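Local coordinates for short chain dehydrogenase (Mycobacterium smegmatis, PDB 3UCX), which probably acts as an oxidoreductase of the short-chain dehydrogenase/reductase family, built on a Rossmann-type fold, at residues V14-V19 / T26-C31; V39-T44 / A76-E81; D68-A73 / A116-V121; E81-K84 / R88-V91; V92-F97 / L125-G130. All coordinates share one frame; numbering follows the deposited sequence.

From the N terminus, contact 1 comes first, closing a short loop within the first beta-alpha unit by joining strand 13-17 to helix 23-33. Strand 37-42, the next neighbour in the sheet, opens contact 2, which closes on helix 72-85. Before it closes, contact 3 has opened at 68-73, so the two cross. Contact 4, which shares Glu81 with contact 2, ties the end of the same helix to the lead-in of strand 91-94 and is nested inside the loop that contact 3 closes on helix 110-130. Contact 5 opens on strand 91-94 and crosses contact 3, closing farther along that helix. Contacts 3 and 5 both touch a neighbouring subunit.

Contact 1: residues V14-V19 / T26-C31; sequences VVISGV and TLARRC
Strand 14-17 and helix 26-31, which meet through Val14 and Ile16 on one side and Leu27, Ala28 and Cys31 on the other, run antiparallel: their axes make an angle of 174° and come within 9.9 Å. The closest backbone approach, Ile16 CA to Ala28 CA, is 7.4 Å. Ile16 spans most of the gap. Its CG1 stands beside the backbone N (chi1 -53°, chi2 174°), and the extended chain carries CD1 onto the helix backbone at Ala28. There it lies 3.7 Å from Ala28 CA and 4.0 Å from Ala28 CB, and also reaches Leu27 CG at 4.2 Å. One turn farther along the helix, Val14 CG1 meets Cys31 SG at 4.1 Å.

The strand and helix belong to the beta-alpha-beta unit formed by strand 13-17, helix 23-33 and strand 37-42, the classical opening of a Rossmann fold. The chain leaves the strand at Gly18 into a glycine-rich turn, which in relatives of this family lies against the cofactor. Helix 232-243 covers Leu27 and Cys31 from elsewhere in the chain.

No hydrogen bond links the segments, and all five touching residues are buried. The helix is therefore held against the strand by dispersion and by exclusion of water, with methyl, methine and sulfur contacts at ordinary van der Waals separations.

Contact 2: residues V39-T44 / A76-E81; sequences VLAART and AHLVDE
The parallel sheet of the Rossmann fold is covered on one face by helix 72-85, and this contact is where Leu78 of that helix lands on Val39 and Ala41 of strand 37-42. One leucine meets two strand residues that both point at the helix, while Leu40 between them points away. Ala41 CA and Leu78 CA, the nearest pair of alpha carbons, are 7.8 Å apart.

Leu78 holds CG anti to the backbone N (chi1 173°), and chi2 of 66° spreads the two methyls over the strand. CD1 approaches Val39 CG1 to 3.7 Å, the closest touch between the segments. CD2 rests at 3.9 Å from Ala41 CB, and CD1 reaches the same methyl at 4.1 Å, so the alanine is met by both branches. Val39 contributes its CG1, the branch opposite the backbone N, and the valine and leucine side chains meet at a slant. Both strand residues and the leucine are buried, no hydrogen bond joins the segments, and the contact is purely apolar.

Strand 37-42 lies between strands 62-66 and 13-17. Leu78 also touches Val65 of strand 62-66, Thr67 in the loop just beyond it and, across to helix 110-130, Leu127, whereas Leu40 packs on Leu48 and Val51 of helix 45-57 on the other face of the sheet.

Contact 3: residues D68-A73 / A116-V121; sequences DITDDA and AIELTV
Apolar contact comes first, with Ile69 and Leu119 crossing at about a right angle. Leu119 CD1 does the touching: it lies 3.8 Å from Ile69 CG1 and 4.0 Å from Ile69 CD1. Next to this pair, Thr70 slants across Glu118, its CG2 4.0 Å from Glu118 CG. The same methyl also lies against a polar atom, the carbonyl oxygen Glu118 O, at 3.9 Å.

Hydrogen bonds shape the loop itself. Asp68 OD1 accepts from Thr70 OG1 at 2.7 Å and from Thr70 N at 3.0 Å; both donors come from the same face of the carboxylate, 34° and 37° out of its plane. The threonine torsion (chi1 73°) splits the work of the residue, setting OG1 against the aspartate while leaving CG2 for the helix. Two bonds on one oxygen restrain the carboxylate and the threonine together.

Water and charge make the third group. One water donates to Thr70 O and, at 2.6 Å, to Glu118 OE2, bridging the segments. The chief partner of that carboxylate lies elsewhere: Glu118 OE2 forms a salt bridge with Arg114 of a neighbouring subunit, so the contact sits beside a subunit interface. Helix 110-130 has a wider pi-type turn here, at 118-121.

The pattern is an Asx turn at Asp68 within a type I beta turn from Asp68 to Asp71, whose last residue is the N-cap of helix 72-85 and caps Gln74 N. It follows the third Rossmann strand, and Asp68 is probably the counterpart of the aspartate that lies near the cofactor's adenine in related enzymes.

Contact 4: residues E81-K84 / R88-V91; sequences ETMK and RVDV
Thr82, with chi1 at -63°, sends its CG2 opposite the backbone N, and Val89 (chi1 175°) keeps CG2 beside its own backbone N, where it meets that methyl at the end of the helix in a Rossmann-fold alpha-to-beta connection. The segments are the last turn or so of helix 72-85 and the lead-in to strand 91-94. The threonine torsion leaves Thr82 OG1 facing back along the helix, where it is hydrogen-bonded to Leu78 O. Thr82 and Val89 side chains cross at about a right angle, and their CG2 atoms are 3.5 Å apart, tighter than usual for two carbons.

Met83 reaches over with a chain bent at both of its outer torsions (chi3 -66°). The folded chain brings CE to 3.9 Å from Arg88 N and sets SD 4.2 Å from Val89 CG2, covering the backbone where Arg88 enters. Met83 CA and Arg88 CA, 6.0 Å apart, are the nearest pair of alpha carbons here. Helix 132-138 supplies Ala134, which touches both Met83 and Val89.

No hydrogen bond spans the segments, and Arg88 O is buried by the packing with no partner in the model; Thr82 CG2 lies 4.4 Å from it. Arg88 leaves its backbone away from the helix, and its guanidinium then folds along its own segment. Its NH1 makes a short 2.5 Å salt bridge with Asp90 OD2, the oxygen that also accepts a hydrogen bond from Val13 N.

Contact 5: residues V92-F97 / L125-G130; sequences VINNAF and LRLIQG
Asn94 ND2, which donates a hydrogen bond to Asn144 OD1 on the adjacent strand 141-145, is also the atom that Ile128 of the helix presses against. Ile128 CD1 and CG1 both lie 3.6 Å from it. The other end of the same amide faces Leu127: Asn94 OD1 is 3.8 Å from Leu127 CB and 3.9 Å from Leu127 CG. The asparagine torsion (chi1 -78°) keeps CG beside the backbone N and directs the amide at the helix, where it crosses both hydrophobic side chains obliquely. The bond to Asn144 is consistent with the modelled orientation of the amide and limits its rotation, while no hydrogen bond joins the two segments.

Asn94, Asn95 and Ala96 lie in the strand-end position of the short-chain dehydrogenase NNAG motif, here ending in Phe97; Asn95 ND2 bonds to Gly18 O of the glycine-rich loop.

Strand 91-94 lies between strands 13-17 and 141-145. Helix 110-130 covers it, with Ile128 continuing onto Val142 and onto Leu174 of helix 158-179, and Leu127 onto Val75 of helix 72-85.

Contact 1: residues V14-V19 / T26-C31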
# COMPACT_ATOMS: atom_id res chain seq x y z
N VAL A 14 19.55 17.16 19.33
CA VAL A 14 19.30 16.03 18.46
C VAL A 14 20.21 14.88 18.89
O VAL A 14 21.44 15.02 18.95
CB VAL A 14 19.56 16.40 16.98
CG1 VAL A 14 19.42 15.19 16.07
CG2 VAL A 14 18.63 17.52 16.53
N VAL A 15 19.60 13.74 19.20
CA VAL A 15 20.30 12.52 19.48
C VAL A 15 20.33 11.68 18.19
O VAL A 15 19.29 11.40 17.61
CB VAL A 15 19.59 11.73 20.61
CG1 VAL A 15 20.18 10.35 20.83
CG2 VAL A 15 19.55 12.54 21.89
N ILE A 16 21.53 11.29 17.76
CA ILE A 16 21.68 10.38 16.64
C ILE A 16 22.29 9.08 17.15
O ILE A 16 23.41 9.07 17.69
CB ILE A 16 22.54 10.96 15.49
CG1 ILE A 16 22.01 12.32 15.05
CG2 ILE A 16 22.53 9.99 14.29
CD1 ILE A 16 22.88 13.00 14.03
N SER A 17 21.55 7.99 17.01
CA SER A 17 22.07 6.67 17.33
C SER A 17 22.50 5.99 16.02
O SER A 17 21.80 6.06 15.01
CB SER A 17 21.03 5.83 18.07
OG SER A 17 21.33 4.44 18.00
N GLY A 18 23.62 5.31 16.05
CA GLY A 18 24.09 4.58 14.88
C GLY A 18 24.82 5.48 13.93
O GLY A 18 24.56 5.48 12.73
N VAL A 19 25.74 6.26 14.46
CA VAL A 19 26.54 7.18 13.69
C VAL A 19 27.69 6.42 13.04
O VAL A 19 28.61 5.95 13.73
CB VAL A 19 27.10 8.32 14.58
CG1 VAL A 19 27.93 9.31 13.76
CG2 VAL A 19 25.97 9.05 15.29
N THR A 26 27.19 12.68 7.79
CA THR A 26 26.52 13.75 7.06
C THR A 26 25.37 14.35 7.87
O THR A 26 25.23 15.56 7.94
CB THR A 26 25.99 13.26 5.71
OG1 THR A 26 27.09 12.92 4.87
CG2 THR A 26 25.15 14.35 5.01
N LEU A 27 24.58 13.50 8.49
CA LEU A 27 23.43 13.95 9.28
C LEU A 27 23.83 14.83 10.46
O LEU A 27 23.25 15.90 10.67
CB LEU A 27 22.64 12.70 9.74
CG LEU A 27 21.19 12.82 10.18
CD1 LEU A 27 20.29 13.47 9.13
CD2 LEU A 27 20.71 11.41 10.51
N ALA A 28 24.85 14.41 11.21
CA ALA A 28 25.35 15.16 12.36
C ALA A 28 25.81 16.53 11.92
O ALA A 28 25.46 17.56 12.53
CB ALA A 28 26.51 14.40 13.00
N ARG A 29 26.59 16.56 10.83
CA ARG A 29 27.07 17.81 10.30
C ARG A 29 25.90 18.69 9.90
O ARG A 29 25.85 19.85 10.26
CB ARG A 29 28.02 17.56 9.10
CG ARG A 29 28.53 18.82 8.41
CD ARG A 29 29.36 18.55 7.15
NE ARG A 29 28.68 17.75 6.12
CZ ARG A 29 27.77 18.20 5.25
NH1 ARG A 29 27.40 19.47 5.25
NH2 ARG A 29 27.24 17.37 4.36
N ARG A 30 24.96 18.13 9.13
CA ARG A 30 23.84 18.93 8.66
C ARG A 30 22.96 19.46 9.81
O ARG A 30 22.51 20.58 9.74
CB ARG A 30 23.00 18.15 7.63
CG ARG A 30 23.73 17.94 6.29
CD ARG A 30 23.67 19.17 5.39
NE ARG A 30 22.30 19.58 5.12
CZ ARG A 30 21.47 18.92 4.32
NH1 ARG A 30 21.87 17.84 3.67
NH2 ARG A 30 20.22 19.35 4.16
N CYS A 31 22.72 18.65 10.84
CA CYS A 31 21.90 19.12 11.98
C CYS A 31 22.56 20.30 12.66
O CYS A 31 21.90 21.29 12.97
CB CYS A 31 21.68 18.00 12.99
SG CYS A 31 20.53 16.73 12.43

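Contact 2: residues V39-T44 / A76-E81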
# COMPACT_ATOMS: atom_id res chain seq x y z
N VAL A 39 23.88 14.86 20.38
CA VAL A 39 24.35 13.69 21.10
C VAL A 39 24.64 12.62 20.06
O VAL A 39 23.76 12.29 19.24
CB VAL A 39 23.28 13.15 22.08
CG1 VAL A 39 23.77 11.88 22.75
CG2 VAL A 39 22.92 14.24 23.10
N LEU A 40 25.86 12.11 20.07
CA LEU A 40 26.27 11.06 19.14
C LEU A 40 26.48 9.75 19.89
O LEU A 40 27.28 9.66 20.84
CB LEU A 40 27.55 11.49 18.41
CG LEU A 40 27.52 12.87 17.73
CD1 LEU A 40 28.91 13.29 17.22
CD2 LEU A 40 26.48 12.94 16.62
N ALA A 41 25.77 8.72 19.45
CA ALA A 41 25.82 7.41 20.08
C ALA A 41 26.20 6.35 19.04
O ALA A 41 25.66 6.32 17.94
CB ALA A 41 24.49 7.09 20.75
N ALA A 42 27.16 5.51 19.39
CA ALA A 42 27.59 4.37 18.58
C ALA A 42 28.36 3.46 19.52
O ALA A 42 28.72 3.89 20.61
CB ALA A 42 28.46 4.84 17.43
N ARG A 43 28.60 2.21 19.11
CA ARG A 43 29.36 1.27 19.96
C ARG A 43 30.82 1.71 20.00
O ARG A 43 31.40 1.87 21.07
CB ARG A 43 29.23 -0.19 19.47
N THR A 44 31.38 1.97 18.83
CA THR A 44 32.78 2.33 18.69
C THR A 44 32.96 3.85 18.84
O THR A 44 32.65 4.60 17.91
CB THR A 44 33.31 1.86 17.32
OG1 THR A 44 32.54 2.48 16.28
CG2 THR A 44 33.16 0.35 17.18
N ALA A 76 20.39 3.45 29.40
CA ALA A 76 20.09 4.27 30.56
C ALA A 76 21.19 5.28 30.80
O ALA A 76 20.92 6.45 31.12
CB ALA A 76 19.85 3.41 31.81
N HIS A 77 22.43 4.84 30.65
CA HIS A 77 23.58 5.73 30.78
C HIS A 77 23.57 6.83 29.73
O HIS A 77 23.79 8.00 30.06
CB HIS A 77 24.89 4.93 30.73
CG HIS A 77 26.14 5.78 30.76
ND1 HIS A 77 26.55 6.45 31.86
CD2 HIS A 77 27.11 6.04 29.78
CE1 HIS A 77 27.69 7.11 31.61
NE2 HIS A 77 28.03 6.86 30.33
N LEU A 78 23.31 6.49 28.47
CA LEU A 78 23.17 7.52 27.41
C LEU A 78 22.12 8.59 27.75
O LEU A 78 22.37 9.77 27.59
CB LEU A 78 22.81 6.86 26.08
CG LEU A 78 22.46 7.76 24.89
CD1 LEU A 78 23.68 8.57 24.46
CD2 LEU A 78 21.91 6.92 23.73
N VAL A 79 20.96 8.16 28.22
CA VAL A 79 19.92 9.10 28.64
C VAL A 79 20.43 9.98 29.79
O VAL A 79 20.29 11.19 29.75
CB VAL A 79 18.63 8.36 29.06
CG1 VAL A 79 17.59 9.33 29.61
CG2 VAL A 79 18.06 7.58 27.87
N ASP A 80 21.02 9.36 30.80
CA ASP A 80 21.51 10.12 31.95
C ASP A 80 22.57 11.15 31.53
O ASP A 80 22.51 12.32 31.93
CB ASP A 80 22.04 9.18 33.05
CG ASP A 80 20.94 8.42 33.77
OD1 ASP A 80 19.76 8.85 33.74
OD2 ASP A 80 21.24 7.36 34.38
N GLU A 81 23.50 10.74 30.67
CA GLU A 81 24.57 11.66 30.24
C GLU A 81 24.01 12.82 29.41
O GLU A 81 24.42 13.97 29.57
CB GLU A 81 25.66 10.92 29.48
CG GLU A 81 26.53 10.04 30.38
CD GLU A 81 27.36 10.85 31.36
OE1 GLU A 81 28.08 11.77 30.93
OE2 GLU A 81 27.28 10.57 32.56

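Contact 3: residues D68-A73 / A116-V121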
# COMPACT_ATOMS: atom_id res chain seq x y z
N ASP A 68 25.99 0.62 23.40
CA ASP A 68 25.41 -0.54 22.76
C ASP A 68 23.90 -0.47 23.03
O ASP A 68 23.44 -0.69 24.16
CB ASP A 68 26.01 -1.81 23.36
CG ASP A 68 25.45 -3.06 22.75
OD1 ASP A 68 24.43 -3.01 22.04
OD2 ASP A 68 26.04 -4.10 23.01
N ILE A 69 23.14 -0.14 22.00
CA ILE A 69 21.71 0.15 22.20
C ILE A 69 20.91 -1.13 22.42
O ILE A 69 19.70 -1.07 22.69
CB ILE A 69 21.09 1.00 21.05
CG1 ILE A 69 21.14 0.26 19.70
CG2 ILE A 69 21.78 2.36 20.97
CD1 ILE A 69 20.36 0.96 18.58
N THR A 70 21.57 -2.29 22.31
CA THR A 70 20.95 -3.56 22.72
C THR A 70 21.03 -3.81 24.23
O THR A 70 20.49 -4.80 24.70
CB THR A 70 21.52 -4.80 21.96
OG1 THR A 70 22.84 -5.10 22.44
CG2 THR A 70 21.54 -4.57 20.46
N ASP A 71 21.67 -2.91 24.98
CA ASP A 71 21.85 -3.11 26.42
C ASP A 71 21.10 -2.06 27.26
O ASP A 71 21.36 -0.87 27.11
CB ASP A 71 23.33 -3.05 26.79
CG ASP A 71 23.55 -3.27 28.27
OD1 ASP A 71 23.54 -4.43 28.70
OD2 ASP A 71 23.67 -2.28 29.01
N ASP A 72 20.23 -2.51 28.16
CA ASP A 72 19.42 -1.61 28.97
C ASP A 72 20.26 -0.61 29.75
O ASP A 72 19.97 0.58 29.72
CB ASP A 72 18.55 -2.39 29.97
CG ASP A 72 17.36 -3.07 29.33
OD1 ASP A 72 16.83 -2.59 28.30
OD2 ASP A 72 16.91 -4.10 29.87
N ALA A 73 21.29 -1.10 30.45
CA ALA A 73 22.13 -0.22 31.29
C ALA A 73 22.83 0.84 30.44
O ALA A 73 22.89 2.00 30.81
CB ALA A 73 23.16 -1.02 32.07
N ALA A 116 19.76 -9.15 13.99
CA ALA A 116 19.28 -8.02 13.16
C ALA A 116 18.06 -7.32 13.81
O ALA A 116 17.99 -6.09 13.91
CB ALA A 116 18.94 -8.50 11.75
N ILE A 117 17.11 -8.13 14.26
CA ILE A 117 15.93 -7.64 14.99
C ILE A 117 16.35 -6.94 16.30
O ILE A 117 15.90 -5.85 16.61
CB ILE A 117 14.91 -8.78 15.21
CG1 ILE A 117 14.26 -9.16 13.87
CG2 ILE A 117 13.81 -8.35 16.18
CD1 ILE A 117 13.47 -10.45 13.89
N GLU A 118 17.28 -7.56 17.02
CA GLU A 118 17.77 -6.97 18.26
C GLU A 118 18.30 -5.55 18.10
O GLU A 118 17.99 -4.68 18.92
CB GLU A 118 18.81 -7.86 18.92
CG GLU A 118 18.95 -7.62 20.39
CD GLU A 118 17.72 -7.96 21.22
OE1 GLU A 118 16.96 -8.92 20.93
OE2 GLU A 118 17.50 -7.26 22.23
N LEU A 119 19.09 -5.32 17.04
CA LEU A 119 19.69 -4.03 16.81
C LEU A 119 18.70 -3.06 16.16
O LEU A 119 18.45 -1.98 16.68
CB LEU A 119 20.93 -4.18 15.94
CG LEU A 119 21.75 -2.89 15.75
CD1 LEU A 119 22.12 -2.28 17.10
CD2 LEU A 119 22.99 -3.19 14.90
N THR A 120 18.11 -3.49 15.05
CA THR A 120 17.28 -2.63 14.20
C THR A 120 15.91 -2.29 14.83
O THR A 120 15.38 -1.19 14.64
CB THR A 120 17.04 -3.33 12.85
OG1 THR A 120 18.29 -3.40 12.16
CG2 THR A 120 15.99 -2.61 11.98
N VAL A 121 15.34 -3.25 15.54
CA VAL A 121 14.00 -3.08 16.10
C VAL A 121 14.09 -2.76 17.60
O VAL A 121 13.69 -1.67 18.05
CB VAL A 121 13.12 -4.31 15.86
CG1 VAL A 121 11.72 -4.07 16.41
CG2 VAL A 121 13.06 -4.67 14.36
O HOH W 1 18.76 -6.59 24.37

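Contact 4: residues E81-K84 / R88-V91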
# COMPACT_ATOMS: atom_id res chain seq x y z
N GLU A 81 23.50 10.74 30.67
CA GLU A 81 24.57 11.66 30.24
C GLU A 81 24.01 12.82 29.41
O GLU A 81 24.42 13.97 29.57
CB GLU A 81 25.66 10.92 29.48
CG GLU A 81 26.53 10.04 30.38
CD GLU A 81 27.36 10.85 31.36
OE1 GLU A 81 28.08 11.77 30.93
OE2 GLU A 81 27.28 10.57 32.56
N THR A 82 23.05 12.52 28.55
CA THR A 82 22.37 13.54 27.75
C THR A 82 21.64 14.56 28.61
O THR A 82 21.70 15.77 28.37
CB THR A 82 21.36 12.87 26.80
OG1 THR A 82 22.07 12.02 25.89
CG2 THR A 82 20.55 13.90 26.03
N MET A 83 20.91 14.08 29.60
CA MET A 83 20.13 14.97 30.45
C MET A 83 21.07 15.78 31.36
O MET A 83 20.80 16.94 31.64
CB MET A 83 19.09 14.17 31.22
CG MET A 83 18.12 13.42 30.28
SD MET A 83 17.42 14.43 28.94
CE MET A 83 16.49 15.46 30.08
N LYS A 84 22.18 15.19 31.76
CA LYS A 84 23.20 15.92 32.52
C LYS A 84 23.85 17.03 31.67
O LYS A 84 24.03 18.15 32.12
CB LYS A 84 24.25 14.92 33.06
CG LYS A 84 25.38 15.54 33.84
CD LYS A 84 26.48 14.54 34.17
CE LYS A 84 27.69 15.28 34.74
NZ LYS A 84 28.91 14.43 34.88
N ARG A 88 17.67 18.44 27.94
CA ARG A 88 16.55 18.30 27.04
C ARG A 88 16.92 17.52 25.79
O ARG A 88 18.09 17.44 25.43
CB ARG A 88 16.04 19.67 26.58
CG ARG A 88 17.01 20.45 25.70
CD ARG A 88 16.53 21.89 25.60
NE ARG A 88 15.10 21.83 25.32
CZ ARG A 88 14.53 22.03 24.14
NH1 ARG A 88 15.27 22.43 23.10
NH2 ARG A 88 13.20 21.88 24.02
N VAL A 89 15.90 16.98 25.13
CA VAL A 89 16.04 16.33 23.82
C VAL A 89 14.81 16.69 22.99
O VAL A 89 13.68 16.48 23.42
CB VAL A 89 16.12 14.79 23.93
CG1 VAL A 89 16.13 14.13 22.55
CG2 VAL A 89 17.35 14.37 24.72
N ASP A 90 15.06 17.23 21.79
CA ASP A 90 14.00 17.60 20.84
C ASP A 90 13.76 16.57 19.74
O ASP A 90 12.64 16.44 19.25
CB ASP A 90 14.39 18.94 20.21
CG ASP A 90 14.48 20.02 21.24
OD1 ASP A 90 13.39 20.47 21.65
OD2 ASP A 90 15.61 20.34 21.70
N VAL A 91 14.81 15.84 19.38
CA VAL A 91 14.78 14.91 18.26
C VAL A 91 15.59 13.67 18.60
O VAL A 91 16.70 13.76 19.10
CB VAL A 91 15.39 15.55 16.96
CG1 VAL A 91 15.36 14.56 15.80
CG2 VAL A 91 14.65 16.83 16.61

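Contact 5: residues V92-F97 / L125-G130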
# COMPACT_ATOMS: atom_id res chain seq x y z
N VAL A 92 15.04 12.50 18.31
CA VAL A 92 15.81 11.25 18.33
C VAL A 92 15.80 10.65 16.93
O VAL A 92 14.74 10.46 16.34
CB VAL A 92 15.23 10.25 19.34
CG1 VAL A 92 15.91 8.89 19.19
CG2 VAL A 92 15.38 10.78 20.79
N ILE A 93 17.00 10.38 16.40
CA ILE A 93 17.16 9.77 15.07
C ILE A 93 17.82 8.41 15.24
O ILE A 93 18.95 8.31 15.75
CB ILE A 93 18.00 10.65 14.14
CG1 ILE A 93 17.34 12.03 13.96
CG2 ILE A 93 18.19 9.97 12.77
CD1 ILE A 93 18.22 13.06 13.24
N ASN A 94 17.13 7.35 14.82
CA ASN A 94 17.70 6.02 14.84
C ASN A 94 18.26 5.75 13.45
O ASN A 94 17.50 5.50 12.49
CB ASN A 94 16.63 5.01 15.22
CG ASN A 94 16.35 5.01 16.71
OD1 ASN A 94 17.28 4.92 17.51
ND2 ASN A 94 15.09 5.16 17.09
N ASN A 95 19.57 5.84 13.32
CA ASN A 95 20.19 5.71 11.99
C ASN A 95 20.42 4.25 11.72
O ASN A 95 20.75 3.50 12.65
CB ASN A 95 21.47 6.48 11.89
CG ASN A 95 22.09 6.39 10.51
OD1 ASN A 95 21.41 6.23 9.51
ND2 ASN A 95 23.39 6.41 10.46
N ALA A 96 20.24 3.87 10.45
CA ALA A 96 20.36 2.46 10.02
C ALA A 96 21.85 2.15 9.83
O ALA A 96 22.42 2.51 8.80
CB ALA A 96 19.60 2.21 8.72
N PHE A 97 22.47 1.52 10.82
CA PHE A 97 23.92 1.26 10.75
C PHE A 97 24.22 -0.17 10.27
O PHE A 97 25.08 -0.35 9.40
CB PHE A 97 24.58 1.52 12.12
N LEU A 125 13.71 0.76 19.70
CA LEU A 125 12.61 0.90 20.70
C LEU A 125 13.20 1.33 22.05
O LEU A 125 12.68 2.24 22.71
CB LEU A 125 11.86 -0.41 20.88
CG LEU A 125 10.63 -0.39 21.81
CD1 LEU A 125 9.66 0.72 21.43
CD2 LEU A 125 9.95 -1.76 21.82
N ARG A 126 14.28 0.67 22.46
CA ARG A 126 14.94 1.01 23.73
C ARG A 126 15.33 2.48 23.78
O ARG A 126 15.09 3.16 24.79
CB ARG A 126 16.18 0.12 23.92
CG ARG A 126 16.44 -0.27 25.35
CD ARG A 126 17.68 -1.17 25.50
NE ARG A 126 17.30 -2.57 25.72
CZ ARG A 126 17.31 -3.53 24.80
NH1 ARG A 126 17.68 -3.29 23.56
NH2 ARG A 126 16.95 -4.77 25.14
N LEU A 127 15.91 2.99 22.70
CA LEU A 127 16.24 4.41 22.58
C LEU A 127 15.05 5.33 22.71
O LEU A 127 15.09 6.31 23.43
CB LEU A 127 16.90 4.73 21.24
CG LEU A 127 18.40 4.93 21.23
CD1 LEU A 127 18.81 6.03 22.22
CD2 LEU A 127 18.95 3.58 21.62
N ILE A 128 14.01 5.02 21.94
CA ILE A 128 12.81 5.83 21.91
C ILE A 128 12.19 5.85 23.30
O ILE A 128 11.79 6.91 23.77
CB ILE A 128 11.80 5.35 20.86
CG1 ILE A 128 12.36 5.61 19.43
CG2 ILE A 128 10.44 6.01 21.06
CD1 ILE A 128 11.73 4.79 18.31
N GLN A 129 12.11 4.69 23.95
CA GLN A 129 11.53 4.60 25.29
C GLN A 129 12.36 5.36 26.32
O GLN A 129 11.80 6.10 27.15
CB GLN A 129 11.33 3.13 25.69
CG GLN A 129 10.26 2.47 24.82
CD GLN A 129 9.91 1.04 25.20
OE1 GLN A 129 10.74 0.31 25.76
NE2 GLN A 129 8.67 0.64 24.87
N GLY A 130 13.69 5.20 26.25
CA GLY A 130 14.60 5.91 27.13
C GLY A 130 14.44 7.41 27.07
O GLY A 130 14.49 8.10 28.09